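Local coordinates for protein chorismatase (Streptomyces hygroscopicus, PDB 4BPS) that hydrolyses chorismate to pyruvate and a dihydroxycyclohexadiene carboxylic acid in the biosynthesis of the immunosuppressant polyketides FK506 and FK520, at residues E70-V75 with A322-H327; R136-V141 with A178-G183; I204-V209 with L267-R272; G261-A266 with R311-R316; D294-Y299 with V337-M342. All blocks are in the same frame, centred on the assembly; numbering follows the deposited sequence. Where two conformers were deposited one is given.

Contact 1: residues E70-V75 with A322-H327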
# COMPACT_ATOMS: atom_id res chain seq x y z
N GLU A 70 12.36 11.68 -9.97
CA GLU A 70 11.90 10.86 -8.86
C GLU A 70 11.11 9.64 -9.32
O GLU A 70 10.64 8.84 -8.49
CB GLU A 70 11.04 11.71 -7.92
CG GLU A 70 11.93 12.68 -7.19
CD GLU A 70 11.18 13.80 -6.49
OE1 GLU A 70 9.97 14.02 -6.77
OE2 GLU A 70 11.83 14.47 -5.65
N ALA A 71 10.95 9.49 -10.63
CA ALA A 71 10.20 8.35 -11.14
C ALA A 71 10.98 7.08 -10.93
O ALA A 71 12.21 7.09 -11.01
CB ALA A 71 9.89 8.54 -12.62
N PHE A 72 10.29 5.97 -10.67
CA PHE A 72 10.94 4.67 -10.56
C PHE A 72 9.86 3.61 -10.71
O PHE A 72 8.66 3.93 -10.66
CB PHE A 72 11.69 4.50 -9.21
CG PHE A 72 10.77 4.24 -8.05
CD1 PHE A 72 10.07 5.29 -7.44
CD2 PHE A 72 10.60 2.96 -7.56
CE1 PHE A 72 9.22 5.03 -6.38
CE2 PHE A 72 9.75 2.70 -6.51
CZ PHE A 72 9.06 3.74 -5.91
N THR A 73 10.27 2.36 -10.91
CA THR A 73 9.33 1.25 -11.01
C THR A 73 9.40 0.37 -9.77
O THR A 73 10.48 -0.08 -9.34
CB THR A 73 9.61 0.40 -12.26
OG1 THR A 73 9.57 1.27 -13.39
CG2 THR A 73 8.56 -0.69 -12.47
N GLU A 74 8.24 0.15 -9.19
CA GLU A 74 8.06 -0.77 -8.07
C GLU A 74 7.67 -2.12 -8.67
O GLU A 74 6.61 -2.24 -9.28
CB GLU A 74 6.94 -0.22 -7.17
CG GLU A 74 6.43 -1.15 -6.09
CD GLU A 74 5.24 -0.57 -5.36
OE1 GLU A 74 5.16 0.68 -5.23
OE2 GLU A 74 4.37 -1.35 -4.91
N VAL A 75 8.53 -3.13 -8.51
CA VAL A 75 8.33 -4.43 -9.14
C VAL A 75 8.06 -5.48 -8.07
O VAL A 75 8.87 -5.65 -7.15
CB VAL A 75 9.55 -4.86 -9.98
CG1 VAL A 75 9.22 -6.12 -10.77
CG2 VAL A 75 10.01 -3.72 -10.93
N ALA A 322 16.68 0.36 0.17
CA ALA A 322 16.12 1.08 -0.96
C ALA A 322 15.02 1.99 -0.43
O ALA A 322 14.08 1.52 0.22
CB ALA A 322 15.57 0.08 -1.97
N VAL A 323 15.16 3.29 -0.69
CA VAL A 323 14.23 4.30 -0.20
C VAL A 323 13.88 5.23 -1.36
O VAL A 323 14.78 5.70 -2.05
CB VAL A 323 14.85 5.10 0.98
CG1 VAL A 323 13.87 6.11 1.50
CG2 VAL A 323 15.28 4.19 2.13
N ALA A 324 12.59 5.41 -1.60
CA ALA A 324 12.12 6.30 -2.66
C ALA A 324 11.23 7.36 -2.05
O ALA A 324 10.22 7.05 -1.41
CB ALA A 324 11.33 5.52 -3.69
N LEU A 325 11.59 8.63 -2.26
CA LEU A 325 10.74 9.74 -1.81
C LEU A 325 9.84 10.17 -2.96
O LEU A 325 10.29 10.27 -4.10
CB LEU A 325 11.59 10.92 -1.31
CG LEU A 325 11.90 10.89 0.20
CD1 LEU A 325 12.83 9.74 0.54
CD2 LEU A 325 12.47 12.21 0.68
N LEU A 326 8.57 10.41 -2.65
CA LEU A 326 7.55 10.78 -3.63
C LEU A 326 6.82 12.01 -3.10
O LEU A 326 6.34 12.00 -1.97
CB LEU A 326 6.58 9.62 -3.85
CG LEU A 326 7.19 8.38 -4.53
CD1 LEU A 326 6.25 7.18 -4.39
CD2 LEU A 326 7.50 8.66 -6.00
N HIS A 327 6.70 13.04 -3.95
CA HIS A 327 6.05 14.28 -3.59
C HIS A 327 4.57 14.17 -3.90
O HIS A 327 4.19 14.22 -5.09
CB HIS A 327 6.68 15.41 -4.37
CG HIS A 327 6.01 16.71 -4.15
ND1 HIS A 327 5.91 17.67 -5.13
CD2 HIS A 327 5.36 17.20 -3.06
CE1 HIS A 327 5.25 18.71 -4.65
NE2 HIS A 327 4.90 18.45 -3.40
O HOH W 1 11.40 8.52 -5.87
O HOH W 2 12.74 12.09 -4.17

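Contact 2: residues R136-V141 with A178-G183. With 3EB (3-(2-carboxyethyl)benzoic acid), chain B.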
# COMPACT_ATOMS: atom_id res chain seq x y z
N ARG A 136 -1.94 -7.33 1.15
CA ARG A 136 -1.47 -5.96 1.08
C ARG A 136 -2.32 -5.25 0.06
O ARG A 136 -2.59 -5.83 -1.01
CB ARG A 136 0.01 -5.90 0.66
CG ARG A 136 0.87 -4.95 1.43
CD ARG A 136 0.48 -3.47 1.30
NE ARG A 136 1.45 -2.59 1.94
CZ ARG A 136 1.30 -1.27 1.95
NH1 ARG A 136 2.22 -0.50 2.51
NH2 ARG A 136 0.22 -0.75 1.42
N THR A 137 -2.77 -4.03 0.33
CA THR A 137 -3.45 -3.23 -0.66
C THR A 137 -2.81 -1.85 -0.73
O THR A 137 -2.24 -1.36 0.25
CB THR A 137 -4.96 -3.05 -0.33
OG1 THR A 137 -5.11 -2.34 0.90
CG2 THR A 137 -5.68 -4.38 -0.28
N TRP A 138 -2.93 -1.21 -1.90
CA TRP A 138 -2.52 0.18 -2.06
C TRP A 138 -3.62 0.90 -2.82
O TRP A 138 -4.19 0.36 -3.77
CB TRP A 138 -1.24 0.32 -2.86
CG TRP A 138 0.03 -0.22 -2.25
CD1 TRP A 138 1.01 0.51 -1.65
CD2 TRP A 138 0.48 -1.60 -2.24
NE1 TRP A 138 2.05 -0.31 -1.29
CE2 TRP A 138 1.75 -1.61 -1.62
CE3 TRP A 138 -0.05 -2.81 -2.70
CZ2 TRP A 138 2.50 -2.78 -1.45
CZ3 TRP A 138 0.70 -3.97 -2.54
CH2 TRP A 138 1.97 -3.94 -1.92
N ASN A 139 -3.85 2.15 -2.44
CA ASN A 139 -4.84 3.02 -3.08
C ASN A 139 -4.16 4.35 -3.38
O ASN A 139 -3.76 5.07 -2.47
CB ASN A 139 -6.05 3.27 -2.17
CG ASN A 139 -6.63 1.98 -1.62
OD1 ASN A 139 -7.39 1.31 -2.30
ND2 ASN A 139 -6.24 1.61 -0.39
N TYR A 140 -4.02 4.63 -4.68
CA TYR A 140 -3.42 5.89 -5.16
C TYR A 140 -4.58 6.74 -5.65
O TYR A 140 -5.20 6.42 -6.67
CB TYR A 140 -2.40 5.60 -6.26
CG TYR A 140 -1.28 4.68 -5.80
CD1 TYR A 140 -0.27 5.18 -4.97
CD2 TYR A 140 -1.23 3.34 -6.14
CE1 TYR A 140 0.76 4.38 -4.53
CE2 TYR A 140 -0.20 2.52 -5.71
CZ TYR A 140 0.80 3.04 -4.91
OH TYR A 140 1.84 2.29 -4.45
N VAL A 141 -4.91 7.78 -4.88
CA VAL A 141 -6.19 8.49 -4.98
C VAL A 141 -5.93 9.89 -5.51
O VAL A 141 -5.45 10.75 -4.77
CB VAL A 141 -6.88 8.53 -3.59
CG1 VAL A 141 -8.22 9.28 -3.67
CG2 VAL A 141 -7.10 7.12 -3.03
N ALA A 178 -2.47 -4.84 5.57
CA ALA A 178 -1.73 -3.61 5.45
C ALA A 178 -2.20 -2.84 4.21
O ALA A 178 -2.54 -3.44 3.18
CB ALA A 178 -0.24 -3.94 5.34
N ALA A 179 -2.19 -1.52 4.33
CA ALA A 179 -2.70 -0.66 3.27
C ALA A 179 -1.93 0.65 3.16
O ALA A 179 -1.19 1.05 4.08
CB ALA A 179 -4.20 -0.35 3.50
N THR A 180 -2.15 1.30 2.03
CA THR A 180 -1.77 2.69 1.79
C THR A 180 -2.96 3.40 1.17
O THR A 180 -3.62 2.83 0.30
CB THR A 180 -0.60 2.74 0.82
OG1 THR A 180 0.53 2.14 1.47
CG2 THR A 180 -0.24 4.16 0.38
N GLY A 181 -3.22 4.63 1.63
CA GLY A 181 -4.24 5.51 1.06
C GLY A 181 -3.58 6.85 0.85
O GLY A 181 -3.45 7.64 1.79
N ILE A 182 -3.13 7.12 -0.37
CA ILE A 182 -2.21 8.23 -0.60
C ILE A 182 -2.64 8.98 -1.85
O ILE A 182 -3.34 8.42 -2.69
CB ILE A 182 -0.75 7.66 -0.73
CG1 ILE A 182 0.29 8.72 -0.42
CG2 ILE A 182 -0.52 7.00 -2.11
CD1 ILE A 182 0.36 9.04 1.06
N GLY A 183 -2.23 10.25 -1.97
CA GLY A 183 -2.65 11.05 -3.11
C GLY A 183 -1.94 10.71 -4.40
O GLY A 183 -0.85 10.13 -4.43
C 3EB B . -3.82 6.79 9.13
O 3EB B . -5.05 6.80 9.20
CA 3EB B . -3.06 7.54 8.08
OAB 3EB B . -7.08 4.65 3.86
OAD 3EB B . -5.93 2.91 3.11
CAE 3EB B . -2.70 5.11 6.28
CAF 3EB B . -2.72 3.86 5.67
CAG 3EB B . -3.74 6.02 6.08
CAH 3EB B . -3.78 3.51 4.84
CAL 3EB B . -6.03 3.99 3.81
CAM 3EB B . -4.80 5.64 5.26
CAN 3EB B . -4.84 4.39 4.65
OXT 3EB B . -3.09 6.16 10.00
C2 3EB B . -3.72 7.41 6.69

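Contact 3: residues I204-V209 with L267-R272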
# COMPACT_ATOMS: atom_id res chain seq x y z
N ILE A 204 -1.79 -7.16 11.88
CA ILE A 204 -1.13 -6.65 13.07
C ILE A 204 -1.55 -5.22 13.32
O ILE A 204 -1.54 -4.38 12.41
CB ILE A 204 0.42 -6.74 12.88
CG1 ILE A 204 0.81 -8.22 12.66
CG2 ILE A 204 1.15 -6.16 14.07
CD1 ILE A 204 2.15 -8.41 11.92
N GLU A 205 -1.90 -4.95 14.58
CA GLU A 205 -2.22 -3.59 15.03
C GLU A 205 -1.02 -2.97 15.76
O GLU A 205 -0.04 -3.66 16.08
CB GLU A 205 -3.47 -3.58 15.92
CG GLU A 205 -4.72 -4.01 15.18
CD GLU A 205 -5.05 -3.08 14.01
OE1 GLU A 205 -5.37 -1.89 14.24
OE2 GLU A 205 -4.95 -3.54 12.85
N ASN A 206 -1.12 -1.67 16.03
CA ASN A 206 -0.08 -0.88 16.73
C ASN A 206 -0.65 -0.49 18.07
O ASN A 206 -1.66 0.18 18.11
CB ASN A 206 0.19 0.41 15.90
CG ASN A 206 1.16 1.42 16.57
OD1 ASN A 206 1.29 1.53 17.79
ND2 ASN A 206 1.82 2.21 15.71
N PRO A 207 -0.00 -0.85 19.19
CA PRO A 207 -0.61 -0.61 20.52
C PRO A 207 -0.93 0.83 20.97
O PRO A 207 -1.64 1.03 21.97
CB PRO A 207 0.47 -1.15 21.48
CG PRO A 207 1.29 -2.01 20.75
CD PRO A 207 1.23 -1.64 19.30
N ALA A 208 -0.37 1.80 20.30
CA ALA A 208 -0.65 3.22 20.62
C ALA A 208 -1.39 3.94 19.49
O ALA A 208 -1.43 5.18 19.47
CB ALA A 208 0.66 3.95 20.94
N VAL A 209 -1.97 3.16 18.57
CA VAL A 209 -2.71 3.75 17.45
C VAL A 209 -4.05 3.05 17.37
O VAL A 209 -4.13 1.81 17.43
CB VAL A 209 -1.92 3.63 16.12
CG1 VAL A 209 -2.75 4.08 14.93
CG2 VAL A 209 -0.64 4.48 16.21
N LEU A 267 8.13 7.08 12.01
CA LEU A 267 9.17 6.06 12.16
C LEU A 267 9.05 5.34 13.51
O LEU A 267 9.25 4.14 13.58
CB LEU A 267 10.54 6.71 11.97
CG LEU A 267 10.85 7.14 10.54
CD1 LEU A 267 12.08 8.07 10.52
CD2 LEU A 267 11.08 5.94 9.66
N ASP A 268 8.73 6.09 14.58
CA ASP A 268 8.48 5.45 15.87
C ASP A 268 7.33 4.45 15.77
O ASP A 268 7.40 3.36 16.35
CB ASP A 268 8.09 6.47 16.95
CG ASP A 268 9.20 7.40 17.36
OD1 ASP A 268 10.38 7.16 17.05
OD2 ASP A 268 8.83 8.40 18.04
N ASN A 269 6.26 4.82 15.07
CA ASN A 269 5.11 3.92 14.93
C ASN A 269 5.52 2.68 14.14
O ASN A 269 5.14 1.54 14.49
CB ASN A 269 3.97 4.63 14.22
CG ASN A 269 3.12 5.49 15.17
OD1 ASN A 269 2.94 5.13 16.33
ND2 ASN A 269 2.54 6.57 14.65
N MSE A 270 6.31 2.84 13.08
CA MSE A 270 6.78 1.70 12.32
C MSE A 270 7.62 0.78 13.21
O MSE A 270 7.45 -0.44 13.17
CB MSE A 270 7.58 2.21 11.12
CG MSE A 270 8.24 1.12 10.31
SE MSE A 270 9.12 1.79 8.69
CE MSE A 270 7.58 1.83 7.50
N ALA A 271 8.51 1.36 14.02
CA ALA A 271 9.35 0.56 14.91
C ALA A 271 8.51 -0.18 15.93
O ALA A 271 8.79 -1.32 16.26
CB ALA A 271 10.39 1.43 15.60
N ARG A 272 7.44 0.45 16.41
CA ARG A 272 6.60 -0.20 17.41
C ARG A 272 5.86 -1.38 16.81
O ARG A 272 5.76 -2.44 17.43
CB ARG A 272 5.62 0.79 18.04
CG ARG A 272 5.00 0.21 19.30
CD ARG A 272 3.95 1.09 19.95
NE ARG A 272 4.51 2.41 20.15
CZ ARG A 272 4.24 3.45 19.37
NH1 ARG A 272 4.87 4.60 19.57
NH2 ARG A 272 3.36 3.36 18.39

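Contact 4: residues G261-A266 with R311-R316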
# COMPACT_ATOMS: atom_id res chain seq x y z
N GLY A 261 8.87 16.41 13.17
CA GLY A 261 8.22 15.69 14.26
C GLY A 261 7.27 14.60 13.77
O GLY A 261 7.26 13.48 14.28
N GLN A 262 6.48 14.90 12.73
CA GLN A 262 5.61 13.87 12.16
C GLN A 262 6.42 12.71 11.62
O GLN A 262 6.03 11.55 11.78
CB GLN A 262 4.68 14.41 11.07
CG GLN A 262 3.59 15.33 11.62
CD GLN A 262 2.51 15.60 10.61
OE1 GLN A 262 2.41 14.98 9.55
NE2 GLN A 262 1.65 16.55 10.93
N CYS A 263 7.55 13.00 10.96
CA CYS A 263 8.36 11.93 10.37
C CYS A 263 8.96 11.06 11.51
O CYS A 263 8.98 9.82 11.41
CB CYS A 263 9.45 12.54 9.52
SG CYS A 263 10.34 11.32 8.51
N GLU A 264 9.42 11.71 12.59
CA GLU A 264 9.96 10.96 13.72
C GLU A 264 8.89 10.05 14.34
O GLU A 264 9.18 8.90 14.67
CB GLU A 264 10.54 11.91 14.76
CG GLU A 264 11.78 12.69 14.30
CD GLU A 264 13.07 11.88 14.28
OE1 GLU A 264 13.04 10.67 14.57
OE2 GLU A 264 14.13 12.45 13.95
N VAL A 265 7.67 10.55 14.52
CA VAL A 265 6.61 9.74 15.08
C VAL A 265 6.18 8.63 14.12
O VAL A 265 5.88 7.51 14.54
CB VAL A 265 5.41 10.60 15.53
CG1 VAL A 265 4.22 9.73 15.92
CG2 VAL A 265 5.84 11.47 16.71
N ALA A 266 6.14 8.91 12.81
CA ALA A 266 5.84 7.88 11.83
C ALA A 266 6.85 6.74 11.95
O ALA A 266 6.48 5.56 11.97
CB ALA A 266 5.84 8.46 10.42
N ARG A 311 16.64 13.56 5.20
CA ARG A 311 17.69 13.57 6.21
C ARG A 311 17.24 12.90 7.51
O ARG A 311 18.01 12.17 8.13
CB ARG A 311 18.21 15.00 6.45
CG ARG A 311 18.94 15.59 5.23
CD ARG A 311 19.69 16.90 5.51
NE ARG A 311 19.01 17.76 6.47
CZ ARG A 311 18.19 18.76 6.15
NH1 ARG A 311 17.93 19.02 4.88
NH2 ARG A 311 17.62 19.49 7.11
N VAL A 312 15.99 13.13 7.92
CA VAL A 312 15.47 12.46 9.09
C VAL A 312 15.47 10.96 8.89
O VAL A 312 15.87 10.20 9.79
CB VAL A 312 14.03 12.96 9.41
CG1 VAL A 312 13.40 12.10 10.49
CG2 VAL A 312 14.03 14.43 9.83
N CYS A 313 15.02 10.52 7.73
CA CYS A 313 14.96 9.11 7.45
C CYS A 313 16.36 8.51 7.39
O CYS A 313 16.58 7.41 7.90
CB CYS A 313 14.20 8.83 6.16
SG CYS A 313 12.41 9.12 6.30
N ALA A 314 17.31 9.20 6.76
CA ALA A 314 18.66 8.69 6.61
C ALA A 314 19.35 8.51 7.97
O ALA A 314 20.28 7.71 8.09
CB ALA A 314 19.48 9.61 5.74
N ALA A 315 18.93 9.24 8.99
CA ALA A 315 19.51 9.08 10.30
C ALA A 315 19.00 7.83 11.02
O ALA A 315 19.59 7.43 12.03
CB ALA A 315 19.23 10.32 11.16
N ARG A 316 17.89 7.26 10.56
CA ARG A 316 17.32 6.10 11.25
C ARG A 316 17.26 4.83 10.41
O ARG A 316 17.37 3.74 10.98
CB ARG A 316 15.94 6.44 11.80
CG ARG A 316 16.06 7.50 12.94
CD ARG A 316 14.74 7.93 13.54
NE ARG A 316 14.06 6.85 14.23
CZ ARG A 316 12.88 6.98 14.81
NH1 ARG A 316 12.22 8.15 14.75
NH2 ARG A 316 12.31 5.94 15.40
O HOH W 3 16.16 11.12 12.67

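Contact 5: residues D294-Y299 with V337-M342. With 3EB (3-(2-carboxyethyl)benzoic acid), chain B.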
# COMPACT_ATOMS: atom_id res chain seq x y z
N ASP A 294 13.09 -2.50 4.40
CA ASP A 294 13.63 -2.23 3.07
C ASP A 294 12.47 -1.88 2.13
O ASP A 294 11.29 -1.97 2.49
CB ASP A 294 14.40 -3.47 2.61
CG ASP A 294 15.43 -3.19 1.51
OD1 ASP A 294 15.56 -2.07 0.98
OD2 ASP A 294 16.12 -4.19 1.16
N HIS A 295 12.83 -1.43 0.93
CA HIS A 295 11.87 -1.06 -0.11
C HIS A 295 10.81 -0.12 0.45
O HIS A 295 9.60 -0.33 0.37
CB HIS A 295 11.31 -2.30 -0.82
CG HIS A 295 12.41 -3.04 -1.51
ND1 HIS A 295 13.02 -4.14 -0.94
CD2 HIS A 295 13.10 -2.76 -2.64
CE1 HIS A 295 14.02 -4.52 -1.71
NE2 HIS A 295 14.10 -3.71 -2.75
N LEU A 296 11.33 0.97 1.00
CA LEU A 296 10.50 2.00 1.60
C LEU A 296 10.10 3.06 0.59
O LEU A 296 10.92 3.50 -0.22
CB LEU A 296 11.22 2.66 2.77
CG LEU A 296 11.60 1.71 3.91
CD1 LEU A 296 13.08 1.33 3.87
CD2 LEU A 296 11.26 2.35 5.25
N LYS A 297 8.84 3.48 0.68
CA LYS A 297 8.37 4.67 -0.00
C LYS A 297 8.01 5.70 1.06
O LYS A 297 7.32 5.36 2.03
CB LYS A 297 7.19 4.37 -0.92
CG LYS A 297 7.65 3.55 -2.14
CD LYS A 297 6.68 2.47 -2.56
CE LYS A 297 5.37 3.06 -2.96
NZ LYS A 297 4.29 1.99 -3.03
N VAL A 298 8.48 6.92 0.85
CA VAL A 298 8.29 8.02 1.78
C VAL A 298 7.53 9.11 1.02
O VAL A 298 8.07 9.70 0.09
CB VAL A 298 9.66 8.53 2.30
CG1 VAL A 298 9.44 9.71 3.26
CG2 VAL A 298 10.44 7.42 2.98
N TYR A 299 6.27 9.31 1.40
CA TYR A 299 5.41 10.27 0.74
C TYR A 299 5.47 11.58 1.48
O TYR A 299 5.32 11.58 2.72
CB TYR A 299 3.98 9.76 0.75
CG TYR A 299 3.79 8.36 0.20
CD1 TYR A 299 3.80 8.11 -1.17
CD2 TYR A 299 3.53 7.27 1.05
CE1 TYR A 299 3.57 6.83 -1.68
CE2 TYR A 299 3.29 5.99 0.56
CZ TYR A 299 3.31 5.78 -0.82
OH TYR A 299 3.05 4.55 -1.36
N VAL A 337 3.66 13.73 5.93
CA VAL A 337 4.62 12.71 5.54
C VAL A 337 4.09 11.35 5.96
O VAL A 337 3.40 11.24 6.99
CB VAL A 337 6.00 12.98 6.22
CG1 VAL A 337 5.90 13.09 7.77
CG2 VAL A 337 7.04 11.91 5.80
N GLU A 338 4.37 10.31 5.17
CA GLU A 338 4.10 8.95 5.60
C GLU A 338 5.18 8.03 5.02
O GLU A 338 5.80 8.36 4.01
CB GLU A 338 2.77 8.43 5.08
CG GLU A 338 1.59 8.99 5.78
CD GLU A 338 0.33 8.29 5.33
OE1 GLU A 338 0.30 7.79 4.17
OE2 GLU A 338 -0.64 8.22 6.10
N ILE A 339 5.37 6.89 5.66
CA ILE A 339 6.37 5.93 5.25
C ILE A 339 5.77 4.53 5.24
O ILE A 339 5.11 4.14 6.21
CB ILE A 339 7.59 5.95 6.19
CG1 ILE A 339 8.12 7.37 6.37
CG2 ILE A 339 8.69 5.03 5.67
CD1 ILE A 339 7.84 7.97 7.70
N GLU A 340 6.00 3.77 4.16
CA GLU A 340 5.67 2.36 4.11
C GLU A 340 6.96 1.58 3.82
O GLU A 340 7.96 2.14 3.37
CB GLU A 340 4.62 2.06 3.02
CG GLU A 340 5.11 2.33 1.61
CD GLU A 340 4.07 1.99 0.56
OE1 GLU A 340 2.99 2.63 0.54
OE2 GLU A 340 4.32 1.06 -0.27
N GLY A 341 6.91 0.26 3.99
CA GLY A 341 8.03 -0.57 3.64
C GLY A 341 7.74 -2.02 4.03
O GLY A 341 6.62 -2.36 4.40
N MSE A 342 8.77 -2.86 3.99
CA MSE A 342 8.57 -4.28 4.31
C MSE A 342 9.84 -4.86 4.90
O MSE A 342 10.93 -4.31 4.74
CB MSE A 342 8.12 -5.08 3.08
CG MSE A 342 9.14 -5.13 1.96
SE MSE A 342 8.61 -6.36 0.53
CE MSE A 342 9.16 -7.97 1.42
C 3EB B . -3.82 6.79 9.13
O 3EB B . -5.05 6.80 9.20
CA 3EB B . -3.06 7.54 8.08
OAB 3EB B . -7.08 4.65 3.86
OAD 3EB B . -5.93 2.91 3.11
CAE 3EB B . -2.70 5.11 6.28
CAF 3EB B . -2.72 3.86 5.67
CAG 3EB B . -3.74 6.02 6.08
CAH 3EB B . -3.78 3.51 4.84
CAL 3EB B . -6.03 3.99 3.81
CAM 3EB B . -4.80 5.64 5.26
CAN 3EB B . -4.84 4.39 4.65
OXT 3EB B . -3.09 6.16 10.00
C2 3EB B . -3.72 7.41 6.69

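Contact 1: residues E70-V75 with A322-H327
Phe72 turns one face of its ring to the methyl of Ala324. Ala324 CB stands 3.9 Å from the centroid of the Phe72 ring and 30° off the ring normal, which makes this a CH-pi contact, and its nearest ring atom is CE1, with Ala324 CB and Phe72 CE1 3.5 Å apart. Leu326 comes to the same corner from a different side: its CD2 lies at the ring edge, near the ring plane, 4.0 Å from Phe72 CE1, and the two side chains cross at about a right angle. With chi1 at 75°, CG of Phe72 is set between its own backbone N and carbonyl carbon, from where the ring extends toward strand 323-327. The two strands belong to different sheets of this YjgF-fold chain, and no direct hydrogen bond joins the two segments. An alanine here would probably leave the Ala324 methyl and Leu326 CD2 without their aromatic neighbour, open a gap between the sheets and leave the His44 ring without its stacking partner. Beyond the ring, water takes over. One water donates to both Glu70 O and Leu325 O, at 2.7 Å from each. A second donates to Leu325 O at 3.1 Å and, weakly, to Glu70 OE2, giving the Leu325 carbonyl two water donors. The Glu70 carboxylate has firmer partners elsewhere: OE1 is hydrogen-bonded to Thr65 OG1, and OE2 forms a salt bridge with Arg303.

Contact 2: residues R136-V141 with A178-G183
Thr180 and Arg136 meet through a nearly straight bond: Arg136 NH2 donates to Thr180 OG1 at 2.9 Å with an angle of 160° at the hydrogen, and the hydroxyl oxygen lies in the guanidinium plane. NH2 also donates in that plane to its own neighbour, Thr137 O, so these two bonds fix the rotation of the guanidinium; the NH1 bond to Thr180 OG1 is weak. One guanidinium face looks to Trp138 NE1, which, like Thr180 OG1, is hydrogen-bonded to Glu340. The backbone O of Thr180 is gripped twice, by Asn139 N at 2.8 Å and by Asn139 ND2 at 3.0 Å, from opposite faces of the carbonyl plane; Asn139 OD1 is hydrogen-bonded to Tyr119 OH. Further along, Ile182 brings CG2 to within 3.4 Å of Tyr140 CD1, the two side chains crossing obliquely. Gly181, next to Thr180, has its N 3.4 Å from CAN of the bound 3EB; a CB there would clash with the ligand's CAL. These parallel strands are the two ends of a beta-alpha-beta crossover through helix 154-169, which touches the Asn139 and Val141 side chains. Strand 189-196 flanks 133-142 on its other edge, and Tyr299 of strand 296-300 packs on the face bearing Tyr140, Thr180 and Ile182.

Contact 3: residues I204-V209 with L267-R272
An Asx turn headed by Asn206 meets Asn269 and Arg272 of helix 259-274 through a compact triangle of side-chain bonds. Arg272 NH2 supplies two of its sides: it donates to Asn206 OD1 at 2.8 Å, in the carbonyl plane and on a lone pair, and to Asn269 OD1 at 2.7 Å. The third is Asn206 ND2 to Asn269 OD1, longer at 3.2 Å, with the donor standing above the carbonyl plane of Asn269; the two amide planes are 77° apart. Both acceptor oxygens thus take more than one donor, because Asn206 OD1 also receives Ala208 N at 3.0 Å, the bond that defines the Asx turn. That turn overlaps a type I beta turn from Asn206 to Val209 in the loop between strands 201-204 and 229-232. A bend at chi3 of Arg272 (-52°) places NE out of line with the extended first part of the chain. The CB of Ala208 lies over one face of the guanidinium, 3.7 Å above its plane, while Pro207 CD and Arg272 CD touch at 3.9 Å as the two side chains slide past each other in opposite directions. Val209 CG2 closes on Asn269 OD1 at 3.6 Å; the Val209 side chain also comes, nearest atoms, to about 3 Å from that of the substrate-binding Arg228. The ND2 of Asn269 donates to the backbone oxygens of Ala246 and Ile248 on strand 239-249.

Contact 4: residues G261-A266 with R311-R316
Cys263 and its two partners form the tight side of this helix contact: Cys263 SG lies 3.7 Å from Val312 CG1 and 3.7 Å from Cys313 SG. The latter separation is far too long for a disulfide, so the sulfurs meet as apolar groups. Chi1 of Cys263, -170°, sets SG anti to its backbone N, where it meets both Val312 and Cys313. Val312 CG1 also fills the angle between Cys263 and the carboxylate of Glu264, 3.6 Å from Glu264 OE2. The other side is polar and partly exposed. Arg316 NH1 bonds twice to one residue: to Glu264 OE1 at 2.7 Å, as a salt bridge met nearly along the C-O axis, and to the backbone Glu264 O at 3.1 Å, on a lone pair. The carboxylate and guanidinium planes are nearly coplanar, 17° apart, yet this salt bridge runs through a single nitrogen, and Arg316 NH2 goes to Asp268 instead. Glu264 OE2 reaches Val312 O through a water that donates to both, 2.7 Å from Glu264 OE2 and 3.0 Å from Val312 O. Cys263 rests on Val337 of strand 337-343 and Cys313 SG approaches Val298 of strand 296-300, so both helices pack on the same sheet, consistent with the helix-on-sheet layering of the YjgF fold.

Contact 5: residues D294-Y299 with V337-M342
Ile339 and Val298 form the apolar centre of an antiparallel strand pair, 296-299 against 337-342, as a non-hydrogen-bonded pair whose side chains lie side by side. Val298 CG2 is 4.0 Å from Ile339 CG2, and the same Ile339 methyl meets Leu296 CD2 at 3.7 Å. Helix 259-274 covers this face with Ala266 and Met270. Between Asp294 and Lys297 the register slips by one residue, a beta bulge opposite Gly341, where a CB would clash with Leu296 CG. The other face carries Lys297, Tyr299, Glu338 and Glu340. Chi1 of 65° puts CG of Glu340 between its backbone N and carbonyl carbon, and the extended chain lies alongside Lys297, ending between two donors: Lys297 NZ salt-bridges Glu340 OE2 at 2.9 Å, and Tyr299 OH donates to Glu340 OE1 at 2.7 Å. Both come from above the carboxylate plane, and Glu340 OE1 lies at the edge of the Tyr299 ring, in its plane. Thr180 and Trp138 bind the same buried carboxylate, while Lys297 has a second acid in Glu74. An alanine at Glu340 would probably leave Tyr299 OH without its acceptor and Lys297 without one of its two acidic partners. At the pocket end, Glu338, the proton acceptor of the reaction, holds its OE2 3.2 Å from atom CA of the bound 3EB.

Contact 5 is the hub. Its centre lies about 9 Å from the centre of contact 1, about 11 Å from that of contact 4 and about 12 Å from that of contact 2, and it touches all four others. With contact 1 it shares one sheet, where strands 323-327 and 296-300 are neighbours, and Glu74, from the sheet of strand 72-77, reaches across to Lys297. Contacts 2 and 5 both touch 3EB, and the side chain of catalytic Glu338 packs on Ile182 of strand 178-184, in another sheet. Contacts 3 and 4, centres about 14 Å apart, both use helix 259-274. Along the chain contacts 2, 3 and 4 nest inside the loop closed by contact 1, whereas contact 5 crosses contacts 1 and 4. The ligand pocket is thus assembled from distant parts of one chain.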